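Side-chain contacts in histidine triad protein (Plasmodium falciparum 3D7, PDB 5CS2), which probably hydrolyses diadenosine triphosphate to AMP and ADP, probably with manganese as cofactor, and is bound by the antimalarial natural product cyclomarin A: residues A[35-40]-A[82-87]; A[33-36]-A[42-45]; A[90-95]-A[188-193]. One frame throughout, in Å; residues are numbered along the deposited sequence.

Contact 1. Residues A[35-40]-A[82-87]; sequences VFITTK and CNFMCY
Strand 35-38 and the 82-87 part of helix 72-93 run at 136° to one another, with axes 11.6 Å apart at closest approach and Ile37 facing Met85 as the nearest pair of CA atoms. That gap is bridged by long apolar side chains from both sides. Met85 leaves the helix with CG anti to its carbonyl carbon and then folds back on itself, chi2 and chi3 both close to -50°, which brings the thioether end round to meet the Phe36 ring coming from the opposite direction. The methyl CE lies 3.5 Å from Phe36 CE1, and SD stands 4.9 Å from the centroid of the Phe36 ring, 65° off its normal: an oblique Met-aromatic contact. The same sulfur is 4.3 Å from CG2 of Ile37. The other branch of Ile37 is extended, and its CD1 comes within 3.9 Å of CE2 on the Phe84 ring. Ile191 and Ile195 of helix 181-199 also pack on Met85, as do Ile56 and Leu58 of strand 56-60, while the far side of the helix turns Asn83 to Tyr67 of the second subunit. With all four touching residues buried and apolar, the strand and helix are joined by dispersion and hydrophobic burial, the sulfur probably adding a little beside the aromatic ring, and the contact forms part of the core between the HIT-domain sheet and helix 72-93.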
loop_
_atom_site.group_PDB
_atom_site.type_symbol
_atom_site.label_atom_id
_atom_site.label_comp_id
_atom_site.label_asym_id
_atom_site.label_seq_id
_atom_site.Cartn_x
_atom_site.Cartn_y
_atom_site.Cartn_z
ATOM N N VAL A 35 7.727 1.513 -19.584
ATOM C CA VAL A 35 8.215 0.930 -18.335
ATOM C C VAL A 35 9.441 1.720 -17.873
ATOM O O VAL A 35 10.382 1.875 -18.635
ATOM C CB VAL A 35 8.537 -0.574 -18.494
ATOM C CG1 VAL A 35 9.143 -1.160 -17.220
ATOM C CG2 VAL A 35 7.288 -1.359 -18.923
ATOM N N PHE A 36 9.434 2.181 -16.645
ATOM C CA PHE A 36 10.590 2.948 -16.132
ATOM C C PHE A 36 11.453 2.146 -15.146
ATOM O O PHE A 36 12.560 2.580 -14.821
ATOM C CB PHE A 36 10.131 4.281 -15.552
ATOM C CG PHE A 36 8.977 4.165 -14.580
ATOM C CD1 PHE A 36 9.182 3.702 -13.279
ATOM C CD2 PHE A 36 7.691 4.534 -14.960
ATOM C CE1 PHE A 36 8.103 3.572 -12.385
ATOM C CE2 PHE A 36 6.626 4.456 -14.049
ATOM C CZ PHE A 36 6.834 3.956 -12.777
ATOM N N ILE A 37 10.950 1.000 -14.606
ATOM C CA ILE A 37 11.746 0.205 -13.690
ATOM C C ILE A 37 11.228 -1.229 -13.682
ATOM O O ILE A 37 10.019 -1.431 -13.738
ATOM C CB ILE A 37 11.747 0.800 -12.228
ATOM C CG1 ILE A 37 12.785 0.096 -11.322
ATOM C CG2 ILE A 37 10.329 0.772 -11.590
ATOM C CD1 ILE A 37 13.193 0.936 -10.019
ATOM N N THR A 38 12.140 -2.178 -13.547
ATOM C CA THR A 38 11.883 -3.597 -13.393
ATOM C C THR A 38 12.691 -4.068 -12.201
ATOM O O THR A 38 13.863 -3.705 -12.062
ATOM C CB THR A 38 12.241 -4.374 -14.693
ATOM O OG1 THR A 38 11.571 -3.743 -15.782
ATOM C CG2 THR A 38 11.834 -5.840 -14.629
ATOM N N THR A 39 12.050 -4.871 -11.319
ATOM C CA THR A 39 12.650 -5.421 -10.104
ATOM C C THR A 39 12.566 -6.943 -10.182
ATOM O O THR A 39 12.118 -7.479 -11.201
ATOM C CB THR A 39 11.977 -4.825 -8.833
ATOM O OG1 THR A 39 10.672 -5.398 -8.737
ATOM C CG2 THR A 39 11.875 -3.298 -8.877
ATOM N N LYS A 40 12.975 -7.633 -9.115
ATOM C CA LYS A 40 12.948 -9.088 -9.054
ATOM C C LYS A 40 11.530 -9.634 -9.286
ATOM O O LYS A 40 11.388 -10.648 -9.961
ATOM C CB LYS A 40 13.502 -9.573 -7.702
ATOM C CG LYS A 40 13.665 -11.090 -7.604
ATOM C CD LYS A 40 14.379 -11.504 -6.325
ATOM C CE LYS A 40 14.578 -12.999 -6.250
ATOM N NZ LYS A 40 15.423 -13.384 -5.086
ATOM N N CYS A 82 7.139 0.782 -4.261
ATOM C CA CYS A 82 6.205 1.873 -4.055
ATOM C C CYS A 82 6.847 3.014 -3.270
ATOM O O CYS A 82 6.744 4.172 -3.691
ATOM C CB CYS A 82 4.934 1.393 -3.363
ATOM S SG CYS A 82 3.722 2.709 -3.133
ATOM N N ASN A 83 7.449 2.690 -2.130
ATOM C CA ASN A 83 8.095 3.706 -1.276
ATOM C C ASN A 83 9.216 4.419 -2.071
ATOM O O ASN A 83 9.252 5.654 -2.090
ATOM C CB ASN A 83 8.637 3.049 -0.010
ATOM C CG ASN A 83 8.996 4.065 1.031
ATOM O OD1 ASN A 83 10.133 4.529 1.098
ATOM N ND2 ASN A 83 8.060 4.375 1.896
ATOM N N PHE A 84 10.056 3.637 -2.774
ATOM C CA PHE A 84 11.141 4.148 -3.623
ATOM C C PHE A 84 10.569 5.084 -4.690
ATOM O O PHE A 84 11.121 6.165 -4.918
ATOM C CB PHE A 84 11.909 2.992 -4.272
ATOM C CG PHE A 84 12.983 3.439 -5.249
ATOM C CD1 PHE A 84 14.190 3.968 -4.788
ATOM C CD2 PHE A 84 12.752 3.408 -6.623
ATOM C CE1 PHE A 84 15.178 4.389 -5.686
ATOM C CE2 PHE A 84 13.727 3.878 -7.524
ATOM C CZ PHE A 84 14.941 4.337 -7.047
ATOM N N MET A 85 9.454 4.671 -5.382
ATOM C CA MET A 85 8.872 5.501 -6.431
ATOM C C MET A 85 8.224 6.775 -5.916
ATOM O O MET A 85 8.287 7.784 -6.600
ATOM C CB MET A 85 7.902 4.699 -7.316
ATOM C CG MET A 85 8.607 3.692 -8.211
ATOM S SD MET A 85 9.996 4.385 -9.222
ATOM C CE MET A 85 9.270 5.709 -9.938
ATOM N N CYS A 86 7.684 6.782 -4.667
ATOM C CA CYS A 86 7.174 8.025 -4.099
ATOM C C CYS A 86 8.330 8.989 -3.885
ATOM O O CYS A 86 8.170 10.180 -4.130
ATOM C CB CYS A 86 6.413 7.780 -2.807
ATOM S SG CYS A 86 4.827 6.992 -3.076
ATOM N N TYR A 87 9.495 8.468 -3.499
ATOM C CA TYR A 87 10.702 9.303 -3.351
ATOM C C TYR A 87 11.106 9.911 -4.707
ATOM O O TYR A 87 11.227 11.130 -4.821
ATOM C CB TYR A 87 11.845 8.487 -2.754
ATOM C CG TYR A 87 13.146 9.255 -2.604
ATOM C CD1 TYR A 87 13.312 10.199 -1.587
ATOM C CD2 TYR A 87 14.198 9.062 -3.494
ATOM C CE1 TYR A 87 14.518 10.885 -1.426
ATOM C CE2 TYR A 87 15.393 9.773 -3.366
ATOM C CZ TYR A 87 15.553 10.667 -2.320
ATOM O OH TYR A 87 16.740 11.340 -2.171
#

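Contact 2. Residues A[33-36]-A[42-45]; sequences REVF and SYGF
A chi1 of 50° sets CG of Phe36 between its own backbone N and carbonyl carbon, turning the ring back over the neighbouring strand, where it lies against the backbone of Gly44 and Phe45. The Gly44 carbonyl oxygen sits 3.6 Å above the ring plane, over the ring centre, and CE1 of Phe36 is 3.6 Å from Gly44 CA. Toward the next residue, Phe36 CE2 approaches Phe45 C to 3.4 Å. That same Gly44 oxygen accepts the backbone N-H of Phe36 at 3.0 Å from Phe36 N, with an angle of 152° at the hydrogen. Val35 and Phe45 form an antiparallel non-hydrogen-bonded pair and put their side chains on one face of the sheet. There CG2 of Val35 meets both Phe45 CB and Tyr43 CD2, each at 4.1 Å, and the Val35 and Tyr43 side chains cross at about a right angle. The hydroxyl of Tyr43 is hydrogen-bonded to the Glu24 carbonyl oxygen, and Phe25 meets the Phe45 ring edge-to-face. In this part of the hairpin formed by strands 35-38 and 42-46, the Gly44 oxygen is held by the Phe36 N-H while the Phe36 ring lies over it, an arrangement that probably limits water access to the bond.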
loop_
_atom_site.group_PDB
_atom_site.type_symbol
_atom_site.label_atom_id
_atom_site.label_comp_id
_atom_site.label_asym_id
_atom_site.label_seq_id
_atom_site.Cartn_x
_atom_site.Cartn_y
_atom_site.Cartn_z
ATOM N N ARG A 33 8.705 0.683 -23.863
ATOM C CA ARG A 33 8.960 2.125 -23.848
ATOM C C ARG A 33 8.225 2.842 -22.712
ATOM O O ARG A 33 8.568 3.975 -22.380
ATOM C CB ARG A 33 8.590 2.786 -25.200
ATOM C CG ARG A 33 9.587 2.468 -26.314
ATOM C CD ARG A 33 9.096 2.986 -27.661
ATOM N NE ARG A 33 7.957 2.190 -28.119
ATOM C CZ ARG A 33 7.240 2.434 -29.209
ATOM N NH1 ARG A 33 7.528 3.474 -29.986
ATOM N NH2 ARG A 33 6.224 1.646 -29.527
ATOM N N GLU A 34 7.172 2.203 -22.158
ATOM C CA GLU A 34 6.372 2.839 -21.099
ATOM C C GLU A 34 6.799 2.435 -19.688
ATOM O O GLU A 34 6.271 2.979 -18.717
ATOM C CB GLU A 34 4.885 2.478 -21.305
ATOM C CG GLU A 34 4.365 2.831 -22.691
ATOM C CD GLU A 34 2.994 2.266 -23.030
ATOM O OE1 GLU A 34 2.488 1.399 -22.278
ATOM O OE2 GLU A 34 2.431 2.678 -24.068
ATOM N N VAL A 35 7.727 1.513 -19.584
ATOM C CA VAL A 35 8.215 0.930 -18.335
ATOM C C VAL A 35 9.441 1.720 -17.873
ATOM O O VAL A 35 10.382 1.875 -18.635
ATOM C CB VAL A 35 8.537 -0.574 -18.494
ATOM C CG1 VAL A 35 9.143 -1.160 -17.220
ATOM C CG2 VAL A 35 7.288 -1.359 -18.923
ATOM N N PHE A 36 9.434 2.181 -16.645
ATOM C CA PHE A 36 10.590 2.948 -16.132
ATOM C C PHE A 36 11.453 2.146 -15.146
ATOM O O PHE A 36 12.560 2.580 -14.821
ATOM C CB PHE A 36 10.131 4.281 -15.552
ATOM C CG PHE A 36 8.977 4.165 -14.580
ATOM C CD1 PHE A 36 9.182 3.702 -13.279
ATOM C CD2 PHE A 36 7.691 4.534 -14.960
ATOM C CE1 PHE A 36 8.103 3.572 -12.385
ATOM C CE2 PHE A 36 6.626 4.456 -14.049
ATOM C CZ PHE A 36 6.834 3.956 -12.777
ATOM N N SER A 42 8.507 -7.154 -9.660
ATOM C CA SER A 42 7.538 -6.131 -10.066
ATOM C C SER A 42 8.070 -5.249 -11.177
ATOM O O SER A 42 9.232 -5.377 -11.564
ATOM C CB SER A 42 7.259 -5.216 -8.868
ATOM O OG SER A 42 6.963 -5.933 -7.691
ATOM N N TYR A 43 7.236 -4.351 -11.658
ATOM C CA TYR A 43 7.629 -3.327 -12.603
ATOM C C TYR A 43 6.745 -2.105 -12.469
ATOM O O TYR A 43 5.651 -2.179 -11.927
ATOM C CB TYR A 43 7.755 -3.843 -14.042
ATOM C CG TYR A 43 6.461 -4.167 -14.740
ATOM C CD1 TYR A 43 5.867 -5.416 -14.597
ATOM C CD2 TYR A 43 5.855 -3.246 -15.585
ATOM C CE1 TYR A 43 4.700 -5.742 -15.297
ATOM C CE2 TYR A 43 4.680 -3.554 -16.273
ATOM C CZ TYR A 43 4.127 -4.813 -16.146
ATOM O OH TYR A 43 2.957 -5.110 -16.825
ATOM N N GLY A 44 7.265 -0.975 -12.891
ATOM C CA GLY A 44 6.576 0.299 -12.838
ATOM C C GLY A 44 6.427 0.833 -14.234
ATOM O O GLY A 44 7.372 0.780 -15.027
ATOM N N PHE A 45 5.244 1.318 -14.550
ATOM C CA PHE A 45 4.971 1.870 -15.863
ATOM C C PHE A 45 4.059 3.081 -15.814
ATOM O O PHE A 45 3.287 3.261 -14.855
ATOM C CB PHE A 45 4.460 0.777 -16.816
ATOM C CG PHE A 45 3.133 0.157 -16.421
ATOM C CD1 PHE A 45 3.065 -0.788 -15.402
ATOM C CD2 PHE A 45 1.967 0.515 -17.068
ATOM C CE1 PHE A 45 1.836 -1.361 -15.031
ATOM C CE2 PHE A 45 0.746 -0.095 -16.727
ATOM C CZ PHE A 45 0.698 -1.028 -15.720
#

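Contact 3. Residues A[90-95]-A[188-193]; sequences GNLFNT and ANLIKS
Leu92 and Ile191 cross at a slant between two helices, and most of the contact is built on the forked end of Leu92. Its two methyls divide the opposing surface between them. CD1 reaches inward to Ile191, 3.8 Å from Ile191 CG1 and equally 3.8 Å from Ile191 CA, so it rests partly on the helix backbone; CD2 goes to the neighbouring residue and lies 4.2 Å from CG of Leu190. With chi1 at -71°, CG of Leu92 stands anti to the carbonyl carbon, and chi2 near 180° extends CD1 toward Ile191. Leu190 points its CB toward the 90-95 segment from the exposed side of helix 181-199. Ile191 stands on the buried side, where it also packs on Met85 and Met89 of helix 72-93. The CA atoms of Leu92 and Ile191, the nearest across the two segments, are 7.7 Å apart. Near the surface, the Ser193 hydroxyl turns back on its own helix to donate to the carbonyl oxygen of Asn189, with 2.7 Å between Ser193 OG and Asn189 O. Asn94, with positive phi, is the first residue beyond Leu92 to depart from helical backbone angles. The arrangement is a small apolar helix-helix interface, graded from buried to exposed, by which the C-terminal helix 181-199 is laid against the end of helix 72-93 of the HIT fold.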
loop_
_atom_site.group_PDB
_atom_site.type_symbol
_atom_site.label_atom_id
_atom_site.label_comp_id
_atom_site.label_asym_id
_atom_site.label_seq_id
_atom_site.Cartn_x
_atom_site.Cartn_y
_atom_site.Cartn_z
ATOM N N GLY A 90 8.471 12.318 -6.081
ATOM C CA GLY A 90 8.509 13.479 -5.205
ATOM C C GLY A 90 9.542 14.465 -5.696
ATOM O O GLY A 90 9.232 15.644 -5.868
ATOM N N ASN A 91 10.741 13.952 -6.001
ATOM C CA ASN A 91 11.849 14.740 -6.545
ATOM C C ASN A 91 11.561 15.271 -7.959
ATOM O O ASN A 91 11.890 16.424 -8.235
ATOM C CB ASN A 91 13.132 13.948 -6.505
ATOM C CG ASN A 91 13.633 13.632 -5.113
ATOM O OD1 ASN A 91 13.162 14.163 -4.108
ATOM N ND2 ASN A 91 14.620 12.753 -5.024
ATOM N N LEU A 92 10.908 14.464 -8.834
ATOM C CA LEU A 92 10.595 14.863 -10.218
ATOM C C LEU A 92 9.420 15.826 -10.393
ATOM O O LEU A 92 9.494 16.721 -11.241
ATOM C CB LEU A 92 10.360 13.618 -11.114
ATOM C CG LEU A 92 11.562 12.764 -11.453
ATOM C CD1 LEU A 92 11.114 11.503 -12.170
ATOM C CD2 LEU A 92 12.568 13.534 -12.353
ATOM N N PHE A 93 8.321 15.621 -9.650
ATOM C CA PHE A 93 7.107 16.422 -9.757
ATOM C C PHE A 93 7.032 17.541 -8.710
ATOM O O PHE A 93 6.053 18.278 -8.683
ATOM C CB PHE A 93 5.856 15.506 -9.741
ATOM C CG PHE A 93 5.675 14.848 -11.092
ATOM C CD1 PHE A 93 6.438 13.739 -11.454
ATOM C CD2 PHE A 93 4.822 15.400 -12.041
ATOM C CE1 PHE A 93 6.342 13.193 -12.741
ATOM C CE2 PHE A 93 4.723 14.847 -13.325
ATOM C CZ PHE A 93 5.481 13.743 -13.661
ATOM N N ASN A 94 8.091 17.709 -7.915
ATOM C CA ASN A 94 8.243 18.714 -6.851
ATOM C C ASN A 94 7.047 18.692 -5.879
ATOM O O ASN A 94 6.247 19.637 -5.789
ATOM C CB ASN A 94 8.547 20.107 -7.434
ATOM C CG ASN A 94 9.797 20.106 -8.283
ATOM O OD1 ASN A 94 10.859 19.606 -7.882
ATOM N ND2 ASN A 94 9.674 20.582 -9.509
ATOM N N THR A 95 6.886 17.538 -5.218
ATOM C CA THR A 95 5.812 17.358 -4.248
ATOM C C THR A 95 6.210 16.392 -3.185
ATOM O O THR A 95 7.085 15.540 -3.372
ATOM C CB THR A 95 4.440 17.001 -4.885
ATOM O OG1 THR A 95 3.435 17.071 -3.857
ATOM C CG2 THR A 95 4.423 15.602 -5.540
ATOM N N ALA A 188 8.256 8.097 -19.292
ATOM C CA ALA A 188 9.017 6.976 -18.750
ATOM C C ALA A 188 10.514 7.252 -18.829
ATOM O O ALA A 188 11.240 6.840 -17.952
ATOM C CB ALA A 188 8.691 5.686 -19.481
ATOM N N ASN A 189 10.972 7.919 -19.906
ATOM C CA ASN A 189 12.394 8.211 -20.090
ATOM C C ASN A 189 12.913 9.172 -19.032
ATOM O O ASN A 189 13.989 8.951 -18.496
ATOM C CB ASN A 189 12.666 8.711 -21.514
ATOM C CG ASN A 189 14.119 8.634 -21.898
ATOM O OD1 ASN A 189 14.816 9.647 -21.975
ATOM N ND2 ASN A 189 14.617 7.426 -22.109
ATOM N N LEU A 190 12.124 10.182 -18.693
ATOM C CA LEU A 190 12.466 11.157 -17.659
ATOM C C LEU A 190 12.648 10.436 -16.303
ATOM O O LEU A 190 13.637 10.672 -15.595
ATOM C CB LEU A 190 11.362 12.216 -17.575
ATOM C CG LEU A 190 11.494 13.252 -16.455
ATOM C CD1 LEU A 190 12.329 14.464 -16.913
ATOM C CD2 LEU A 190 10.111 13.712 -15.977
ATOM N N ILE A 191 11.731 9.492 -15.989
ATOM C CA ILE A 191 11.811 8.743 -14.731
ATOM C C ILE A 191 12.989 7.836 -14.694
ATOM O O ILE A 191 13.766 7.896 -13.755
ATOM C CB ILE A 191 10.487 8.000 -14.435
ATOM C CG1 ILE A 191 9.322 9.008 -14.338
ATOM C CG2 ILE A 191 10.640 7.138 -13.184
ATOM C CD1 ILE A 191 7.935 8.390 -14.367
ATOM N N LYS A 192 13.177 7.016 -15.751
ATOM C CA LYS A 192 14.288 6.091 -15.880
ATOM C C LYS A 192 15.627 6.846 -15.810
ATOM O O LYS A 192 16.536 6.394 -15.121
ATOM C CB LYS A 192 14.204 5.432 -17.273
ATOM C CG LYS A 192 14.116 3.944 -17.315
ATOM C CD LYS A 192 14.199 3.434 -18.768
ATOM C CE LYS A 192 13.451 4.300 -19.785
ATOM N NZ LYS A 192 13.607 3.798 -21.190
ATOM N N SER A 193 15.735 7.995 -16.511
ATOM C CA SER A 193 16.964 8.807 -16.552
ATOM C C SER A 193 17.359 9.302 -15.175
ATOM O O SER A 193 18.534 9.211 -14.810
ATOM C CB SER A 193 16.823 9.985 -17.505
ATOM O OG SER A 193 16.632 9.511 -18.827
#

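How the contacts relate
Contacts 1 and 2 share Val35 and Phe36, their centres about 8 Å apart, and the hairpin continues between them through a probable hydrogen bond from Gly44 N to Ile37 O (2.9 Å). Contact 3 follows later in the chain, its centre about 11 Å from that of contact 1, and is joined to it by Ile191: CG2 of Ile191 lies 3.7 Å from CG of Phe36 and 3.8 Å from CE of Met85. Phe36 thus links hairpin and both helices. Of the three, contact 2 comes closest to the predicted catalytic centre, the Phe45 side chain being about 6 Å from those of His116, the probable nucleophile, and Asn47.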